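Local coordinates for sulfotransferase (Alicyclobacillus acidocaldarius subsp. acidocaldarius, PDB 3RNL), which probably transfers sulfuryl groups as a sulfotransferase of the P-loop-related alpha/beta fold, and binds magnesium ions, at residues 145-150 with 161-166. Numbering follows the deposited sequence.
Sequences AKEEER and YRAVGL
OE1 of E147 is gripped twice: the backbone N of R162 donates to it at 2.8 Å, nearly straight at 169°, and a water donates to it at 2.6 Å. The other carboxylate oxygen, OE2, takes the backbone N of A163 at 2.9 Å through its syn lone pair, the side facing OE1. The R162 N-H also comes from the syn side, but 21° out of the carboxylate plane. Glutamate suits this place by its length: CG anti to the backbone N (chi1 179°) and an extended chain beyond it carry the carboxylate from helix 147-152 to two successive amides. In the alpha-beta-alpha sandwich this joins that helix to the loop before helix 167-178, away from the magnesium sites. Replacing E147 by alanine is likely to leave the amides of R162 and A163, and the bridging water, without their carboxylate partner. The same water accepts from R162 NH1 at 2.9 Å, in the guanidinium plane; arginine's long chain, extended from CG to NE, also lets it make a cation-pi contact with F282 of helix 273-294. Beside the carboxylate, Y161 packs its side chain on A123, Y127 and L130 of helix 119-132, while its hydroxyl hydrogen-bonds S143.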
loop_
_atom_site.group_PDB
_atom_site.type_symbol
_atom_site.label_atom_id
_atom_site.label_comp_id
_atom_site.label_asym_id
_atom_site.label_seq_id
_atom_site.Cartn_x
_atom_site.Cartn_y
_atom_site.Cartn_z
ATOM N N ALA A 145 1.609 6.740 -21.351
ATOM C CA ALA A 145 1.060 6.191 -22.581
ATOM C C ALA A 145 1.444 4.726 -22.781
ATOM O O ALA A 145 0.778 4.002 -23.528
ATOM C CB ALA A 145 1.496 7.037 -23.780
ATOM N N LYS A 146 2.515 4.290 -22.123
ATOM C CA LYS A 146 2.962 2.905 -22.236
ATOM C C LYS A 146 2.300 1.939 -21.253
ATOM O O LYS A 146 2.594 0.742 -21.279
ATOM C CB LYS A 146 4.485 2.810 -22.065
ATOM C CG LYS A 146 5.250 3.353 -23.260
ATOM C CD LYS A 146 6.694 2.901 -23.249
ATOM C CE LYS A 146 7.383 3.235 -24.564
ATOM N NZ LYS A 146 6.738 2.557 -25.726
ATOM N N GLU A 147 1.427 2.435 -20.382
ATOM C CA GLU A 147 0.935 1.570 -19.305
ATOM C C GLU A 147 0.239 0.296 -19.801
ATOM O O GLU A 147 0.532 -0.802 -19.321
ATOM C CB GLU A 147 0.007 2.325 -18.348
ATOM C CG GLU A 147 -0.538 1.423 -17.245
ATOM C CD GLU A 147 -1.356 2.182 -16.218
ATOM O OE1 GLU A 147 -1.328 3.431 -16.251
ATOM O OE2 GLU A 147 -2.021 1.521 -15.386
ATOM N N GLU A 148 -0.669 0.443 -20.763
ATOM C CA GLU A 148 -1.396 -0.709 -21.289
ATOM C C GLU A 148 -0.453 -1.793 -21.817
ATOM O O GLU A 148 -0.633 -2.975 -21.525
ATOM C CB GLU A 148 -2.376 -0.300 -22.393
ATOM C CG GLU A 148 -3.254 -1.452 -22.866
ATOM C CD GLU A 148 -4.126 -1.098 -24.064
ATOM O OE1 GLU A 148 -3.750 -0.197 -24.843
ATOM O OE2 GLU A 148 -5.192 -1.732 -24.226
ATOM N N GLU A 149 0.551 -1.390 -22.591
ATOM C CA GLU A 149 1.487 -2.359 -23.160
ATOM C C GLU A 149 2.381 -3.000 -22.097
ATOM O O GLU A 149 2.793 -4.149 -22.235
ATOM C CB GLU A 149 2.336 -1.734 -24.276
ATOM C CG GLU A 149 3.394 -0.745 -23.810
ATOM C CD GLU A 149 4.403 -0.405 -24.901
ATOM O OE1 GLU A 149 4.766 -1.306 -25.686
ATOM O OE2 GLU A 149 4.834 0.766 -24.975
ATOM N N ARG A 150 2.673 -2.256 -21.033
ATOM C CA ARG A 150 3.475 -2.778 -19.936
ATOM C C ARG A 150 2.684 -3.749 -19.075
ATOM O O ARG A 150 3.233 -4.721 -18.549
ATOM C CB ARG A 150 4.036 -1.633 -19.089
ATOM C CG ARG A 150 5.103 -0.856 -19.858
ATOM C CD ARG A 150 5.522 0.394 -19.115
ATOM N NE ARG A 150 6.708 1.009 -19.717
ATOM C CZ ARG A 150 7.078 2.261 -19.469
ATOM N NH1 ARG A 150 6.344 3.010 -18.657
ATOM N NH2 ARG A 150 8.173 2.765 -20.031
ATOM N N TYR A 161 0.428 3.206 -13.603
ATOM C CA TYR A 161 0.151 4.481 -12.971
ATOM C C TYR A 161 -1.322 4.574 -12.667
ATOM O O TYR A 161 -1.718 4.968 -11.570
ATOM C CB TYR A 161 0.545 5.612 -13.912
ATOM C CG TYR A 161 2.024 5.650 -14.166
ATOM C CD1 TYR A 161 2.922 5.822 -13.124
ATOM C CD2 TYR A 161 2.527 5.529 -15.459
ATOM C CE1 TYR A 161 4.289 5.852 -13.355
ATOM C CE2 TYR A 161 3.884 5.558 -15.697
ATOM C CZ TYR A 161 4.759 5.729 -14.649
ATOM O OH TYR A 161 6.115 5.761 -14.898
ATOM N N ARG A 162 -2.126 4.235 -13.663
ATOM C CA ARG A 162 -3.581 4.292 -13.522
ATOM C C ARG A 162 -4.144 3.104 -12.737
ATOM O O ARG A 162 -4.948 3.291 -11.822
ATOM C CB ARG A 162 -4.258 4.370 -14.906
ATOM C CG ARG A 162 -4.125 5.726 -15.610
ATOM C CD ARG A 162 -4.648 5.634 -17.067
ATOM N NE ARG A 162 -5.149 6.924 -17.560
ATOM C CZ ARG A 162 -4.434 7.783 -18.281
ATOM N NH1 ARG A 162 -3.180 7.498 -18.599
ATOM N NH2 ARG A 162 -4.974 8.925 -18.690
ATOM N N ALA A 163 -3.725 1.885 -13.080
ATOM C CA ALA A 163 -4.398 0.712 -12.522
ATOM C C ALA A 163 -4.276 0.676 -11.000
ATOM O O ALA A 163 -5.229 0.338 -10.285
ATOM C CB ALA A 163 -3.849 -0.577 -13.130
ATOM N N VAL A 164 -3.100 1.027 -10.499
ATOM C CA VAL A 164 -2.852 0.948 -9.059
ATOM C C VAL A 164 -3.611 2.037 -8.285
ATOM O O VAL A 164 -3.920 1.879 -7.102
ATOM C CB VAL A 164 -1.323 0.971 -8.777
ATOM C CG1 VAL A 164 -1.024 1.248 -7.312
ATOM C CG2 VAL A 164 -0.719 -0.368 -9.220
ATOM N N GLY A 165 -3.930 3.125 -8.967
ATOM C CA GLY A 165 -4.659 4.225 -8.354
ATOM C C GLY A 165 -6.177 4.079 -8.403
ATOM O O GLY A 165 -6.882 4.933 -7.840
ATOM N N LEU A 166 -6.714 3.025 -9.023
ATOM C CA LEU A 166 -8.170 2.966 -8.963
ATOM C C LEU A 166 -8.478 2.144 -7.721
ATOM O O LEU A 166 -8.791 0.947 -7.777
ATOM C CB LEU A 166 -8.668 2.228 -10.213
ATOM C CG LEU A 166 -8.481 2.976 -11.545
ATOM C CD1 LEU A 166 -8.620 2.054 -12.766
ATOM C CD2 LEU A 166 -9.501 4.102 -11.614
HETATM O O HOH W 1 -1.507 5.237 -18.101
#